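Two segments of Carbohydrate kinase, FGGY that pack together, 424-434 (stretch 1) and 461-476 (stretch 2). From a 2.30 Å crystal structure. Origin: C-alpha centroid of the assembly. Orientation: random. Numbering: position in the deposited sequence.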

# COMPACT_ATOMS: atom_id res chain seq x y z
N LEU A 424 9.71 -0.27 -20.24
CA LEU A 424 10.53 0.31 -19.23
C LEU A 424 11.96 0.28 -19.75
O LEU A 424 12.73 1.19 -19.49
CB LEU A 424 10.41 -0.55 -17.97
CG LEU A 424 10.97 0.07 -16.72
CD1 LEU A 424 10.02 1.16 -16.28
CD2 LEU A 424 11.13 -1.03 -15.66
N GLN A 425 12.33 -0.78 -20.45
CA GLN A 425 13.68 -0.84 -20.99
C GLN A 425 14.63 -0.96 -19.80
O GLN A 425 15.72 -0.36 -19.76
CB GLN A 425 13.90 0.44 -21.80
CG GLN A 425 14.32 0.35 -23.29
CD GLN A 425 14.25 -1.00 -23.98
OE1 GLN A 425 13.19 -1.49 -24.35
NE2 GLN A 425 15.40 -1.56 -24.24
N ARG A 426 14.20 -1.74 -18.81
CA ARG A 426 15.09 -2.23 -17.77
C ARG A 426 14.66 -3.62 -17.37
O ARG A 426 13.52 -3.98 -17.56
CB ARG A 426 15.11 -1.30 -16.57
CG ARG A 426 16.18 -0.23 -16.70
CD ARG A 426 15.68 1.07 -16.13
NE ARG A 426 16.62 2.20 -16.26
CZ ARG A 426 17.43 2.40 -17.29
NH1 ARG A 426 17.47 1.54 -18.31
NH2 ARG A 426 18.22 3.46 -17.31
N PRO A 427 15.60 -4.43 -16.87
CA PRO A 427 15.20 -5.78 -16.47
C PRO A 427 14.15 -5.74 -15.36
O PRO A 427 14.24 -4.86 -14.51
CB PRO A 427 16.52 -6.39 -15.96
CG PRO A 427 17.60 -5.62 -16.70
CD PRO A 427 17.05 -4.22 -16.70
N VAL A 428 13.16 -6.63 -15.39
CA VAL A 428 12.15 -6.63 -14.35
C VAL A 428 12.21 -7.96 -13.60
O VAL A 428 12.03 -9.01 -14.21
CB VAL A 428 10.71 -6.43 -14.92
CG1 VAL A 428 9.71 -6.55 -13.82
CG2 VAL A 428 10.54 -5.08 -15.68
N GLN A 429 12.45 -7.95 -12.30
CA GLN A 429 12.48 -9.20 -11.53
C GLN A 429 11.09 -9.56 -11.01
O GLN A 429 10.57 -8.87 -10.13
CB GLN A 429 13.43 -9.08 -10.34
CG GLN A 429 13.39 -10.30 -9.37
CD GLN A 429 14.02 -11.55 -9.98
OE1 GLN A 429 15.25 -11.66 -10.04
NE2 GLN A 429 13.17 -12.48 -10.45
N LEU A 430 10.48 -10.61 -11.56
CA LEU A 430 9.17 -11.07 -11.12
C LEU A 430 9.32 -11.85 -9.81
O LEU A 430 10.35 -12.50 -9.58
CB LEU A 430 8.51 -11.97 -12.17
CG LEU A 430 8.19 -11.42 -13.55
CD1 LEU A 430 7.32 -12.45 -14.34
CD2 LEU A 430 7.49 -10.03 -13.42
N LEU A 431 8.31 -11.77 -8.96
CA LEU A 431 8.29 -12.51 -7.70
C LEU A 431 6.85 -12.73 -7.25
O LEU A 431 5.92 -12.04 -7.68
CB LEU A 431 9.06 -11.76 -6.62
CG LEU A 431 8.37 -10.46 -6.25
CD1 LEU A 431 7.81 -10.55 -4.85
CD2 LEU A 431 9.35 -9.29 -6.35
N ALA A 432 6.66 -13.72 -6.40
CA ALA A 432 5.35 -13.92 -5.81
C ALA A 432 5.45 -13.69 -4.32
O ALA A 432 6.39 -14.16 -3.66
CB ALA A 432 4.84 -15.33 -6.10
N ASN A 433 4.50 -12.99 -3.75
CA ASN A 433 4.56 -12.68 -2.34
C ASN A 433 3.16 -12.84 -1.83
O ASN A 433 2.50 -11.86 -1.56
CB ASN A 433 4.98 -11.23 -2.20
CG ASN A 433 5.29 -10.84 -0.77
OD1 ASN A 433 5.78 -9.70 -0.56
ND2 ASN A 433 5.03 -11.74 0.23
N PRO A 434 2.70 -14.09 -1.73
CA PRO A 434 1.28 -14.36 -1.50
C PRO A 434 0.87 -14.02 -0.06
O PRO A 434 -0.12 -13.32 0.16
CB PRO A 434 1.14 -15.86 -1.76
CG PRO A 434 2.52 -16.38 -2.00
CD PRO A 434 3.51 -15.31 -1.63
N LEU A 461 12.15 -15.50 1.90
CA LEU A 461 10.82 -15.84 2.32
C LEU A 461 9.86 -15.65 1.23
O LEU A 461 8.72 -15.93 1.39
CB LEU A 461 10.40 -14.95 3.46
CG LEU A 461 10.27 -15.47 4.85
CD1 LEU A 461 10.82 -16.81 5.02
CD2 LEU A 461 10.87 -14.53 5.74
N VAL A 462 10.32 -15.13 0.12
CA VAL A 462 9.43 -15.02 -1.00
C VAL A 462 9.88 -15.80 -2.22
O VAL A 462 10.99 -16.22 -2.33
CB VAL A 462 9.06 -13.59 -1.35
CG1 VAL A 462 8.65 -12.87 -0.15
CG2 VAL A 462 10.18 -12.94 -2.01
N ARG A 463 8.94 -15.95 -3.12
CA ARG A 463 9.05 -16.76 -4.30
C ARG A 463 9.54 -15.89 -5.45
O ARG A 463 8.78 -15.53 -6.31
CB ARG A 463 7.64 -17.25 -4.57
CG ARG A 463 7.41 -18.39 -5.48
CD ARG A 463 6.02 -18.99 -5.20
NE ARG A 463 5.95 -19.48 -3.83
CZ ARG A 463 6.10 -20.76 -3.48
NH1 ARG A 463 6.29 -21.69 -4.39
NH2 ARG A 463 6.05 -21.12 -2.21
N THR A 464 10.82 -15.57 -5.44
CA THR A 464 11.45 -14.86 -6.51
C THR A 464 11.45 -15.70 -7.77
O THR A 464 11.69 -16.87 -7.75
CB THR A 464 12.84 -14.50 -6.14
OG1 THR A 464 13.41 -13.66 -7.14
CG2 THR A 464 13.62 -15.71 -6.06
N GLY A 465 11.14 -15.11 -8.89
CA GLY A 465 10.98 -15.89 -10.08
C GLY A 465 11.77 -15.44 -11.26
O GLY A 465 12.91 -15.19 -11.15
N GLU A 466 11.14 -15.38 -12.40
CA GLU A 466 11.86 -15.07 -13.61
C GLU A 466 12.24 -13.60 -13.70
O GLU A 466 11.40 -12.72 -13.47
CB GLU A 466 11.05 -15.49 -14.83
CG GLU A 466 11.69 -15.11 -16.14
CD GLU A 466 10.87 -15.58 -17.36
OE1 GLU A 466 9.76 -16.10 -17.20
OE2 GLU A 466 11.30 -15.35 -18.50
N LYS A 467 13.49 -13.34 -14.07
CA LYS A 467 13.94 -12.00 -14.36
C LYS A 467 13.85 -11.77 -15.84
O LYS A 467 14.50 -12.43 -16.60
CB LYS A 467 15.37 -11.77 -13.85
CG LYS A 467 15.93 -10.39 -14.12
CD LYS A 467 17.16 -10.11 -13.26
CE LYS A 467 17.78 -8.81 -13.62
NZ LYS A 467 18.79 -8.34 -12.63
N ILE A 468 13.05 -10.80 -16.26
CA ILE A 468 12.78 -10.69 -17.69
C ILE A 468 13.63 -9.59 -18.28
O ILE A 468 13.64 -8.53 -17.73
CB ILE A 468 11.28 -10.35 -17.93
CG1 ILE A 468 10.41 -11.55 -17.56
CG2 ILE A 468 11.07 -9.94 -19.37
CD1 ILE A 468 8.95 -11.27 -17.73
N THR A 469 14.37 -9.83 -19.37
CA THR A 469 15.12 -8.71 -19.98
C THR A 469 14.36 -8.05 -21.15
O THR A 469 13.69 -8.71 -21.95
CB THR A 469 16.54 -9.08 -20.48
OG1 THR A 469 16.44 -10.13 -21.47
CG2 THR A 469 17.44 -9.49 -19.37
N PRO A 470 14.48 -6.75 -21.26
CA PRO A 470 13.78 -6.08 -22.35
C PRO A 470 14.41 -6.45 -23.71
O PRO A 470 15.55 -6.91 -23.79
CB PRO A 470 14.02 -4.60 -22.06
CG PRO A 470 14.51 -4.55 -20.58
CD PRO A 470 15.21 -5.83 -20.37
N ASP A 471 13.67 -6.26 -24.77
CA ASP A 471 14.27 -6.30 -26.07
C ASP A 471 14.55 -4.87 -26.54
O ASP A 471 13.63 -4.08 -26.76
CB ASP A 471 13.37 -7.04 -27.04
CG ASP A 471 13.77 -6.84 -28.46
OD1 ASP A 471 14.68 -5.99 -28.75
OD2 ASP A 471 13.17 -7.54 -29.31
N PRO A 472 15.85 -4.53 -26.69
CA PRO A 472 16.22 -3.14 -26.92
C PRO A 472 15.68 -2.64 -28.23
O PRO A 472 15.56 -1.44 -28.37
CB PRO A 472 17.75 -3.21 -26.95
CG PRO A 472 18.06 -4.40 -26.09
CD PRO A 472 17.04 -5.38 -26.58
N ALA A 473 15.34 -3.52 -29.15
CA ALA A 473 14.79 -3.12 -30.42
C ALA A 473 13.37 -2.59 -30.33
O ALA A 473 12.91 -1.98 -31.25
CB ALA A 473 14.84 -4.26 -31.38
N LYS A 474 12.72 -2.83 -29.21
CA LYS A 474 11.40 -2.35 -28.87
C LYS A 474 11.42 -1.00 -28.22
O LYS A 474 10.41 -0.42 -28.03
CB LYS A 474 10.79 -3.31 -27.89
CG LYS A 474 9.68 -4.12 -28.35
CD LYS A 474 9.93 -4.78 -29.62
CE LYS A 474 9.01 -5.91 -29.74
NZ LYS A 474 8.85 -6.29 -31.10
N ALA A 475 12.57 -0.49 -27.85
CA ALA A 475 12.61 0.78 -27.17
C ALA A 475 12.07 1.91 -28.02
O ALA A 475 11.50 2.82 -27.51
CB ALA A 475 13.95 1.07 -26.73
N GLU A 476 12.25 1.82 -29.31
CA GLU A 476 11.88 2.89 -30.22
C GLU A 476 10.38 2.97 -30.50
O GLU A 476 9.86 4.00 -30.55
CB GLU A 476 12.69 2.74 -31.48
CG GLU A 476 12.70 3.91 -32.37
CD GLU A 476 13.43 3.63 -33.67
OE1 GLU A 476 14.57 4.12 -33.79
OE2 GLU A 476 12.89 2.91 -34.54
O HOH W 1 16.29 -14.30 -11.10

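The contact is an antiparallel pairing of two strands, 463-468 against 428-432, their directions 145° apart, with a bulge in the middle and proline packing beyond one end. Followed along stretch 2, it opens at Val462, whose CA-to-CB bond points toward the partner. Its side chain lies against the end of the partner strand: CG2 lies 4.4 Å from Leu431 CD1, an apolar contact, and CG1 comes within 3.8 Å of Asn433 ND2.

Arg463 begins the regular pairing. Its N donates to Ala432 O at 3.2 Å and its O accepts from Ala432 N at 2.8 Å, the closed two-bond ring of a hydrogen-bonded antiparallel pair. The two side chains share a sheet face, and CB of Arg463 sits 3.7 Å from CB of Ala432. The same Arg463 O also lies 3.4 Å from Leu431 CA, a CA-H...O contact that supplements the N-H...O hydrogen bond from Ala432.

Thr464 faces Leu431 as a non-hydrogen-bonded pair, their CA atoms 4.1 Å apart. Here the backbones approach without bonding each other, and Leu431 CB rests 3.9 Å from Thr464 CA.

Then the register shifts by one. Between the Leu431-Thr464 pair and the Gln429-Lys467 pair, stretch 1 spends one residue, Leu430, while stretch 2 spends two, Gly465 and Glu466. The bulge costs no hydrogen bonds at Leu430, because the two residues divide the work: Gly465 N donates to Leu430 O at 2.8 Å, and Glu466 O accepts from Leu430 N at 3.0 Å. Gly465 adopts phi/psi of -127/-135, yet an ideal CB there would have room, so crowding from the partner strand does not account for the glycine. Its carbonyl, left out of the backbone ladder, is met by a side chain instead: Gln429 NE2 donates to Gly465 O at 2.8 Å, and also to Leu430 O at 3.0 Å within its own stretch. A water donates to Gln429 OE1 at 3.0 Å and, weakly, to Gly465 O at 3.5 Å. One glutamine thus staples the bulge on both strands.

Lys467 restores the pairing opposite Gln429, with CA atoms 4.2 Å apart. Its extended side chain, all four chi angles t, passes Pro427, its CE 3.6 Å from Pro427 CB. Ile468 then closes the ladder with Val428: Ile468 N donates to Val428 O at 2.9 Å, and Val428 N to Ile468 O at 3.1 Å. Both residues are buried, and Ile468 CD1 meets Leu430 CD1 at 3.9 Å.

Past the strand, Thr469 points away and Pro470 turns toward stretch 1. Its CG lies 3.2 Å from Arg426 O and 3.7 Å from Gln425 C, so the ring packs on backbone. Farther on, Ala475 packs near the Gln425 side chain, adding a second residue of stretch 2 against Gln425.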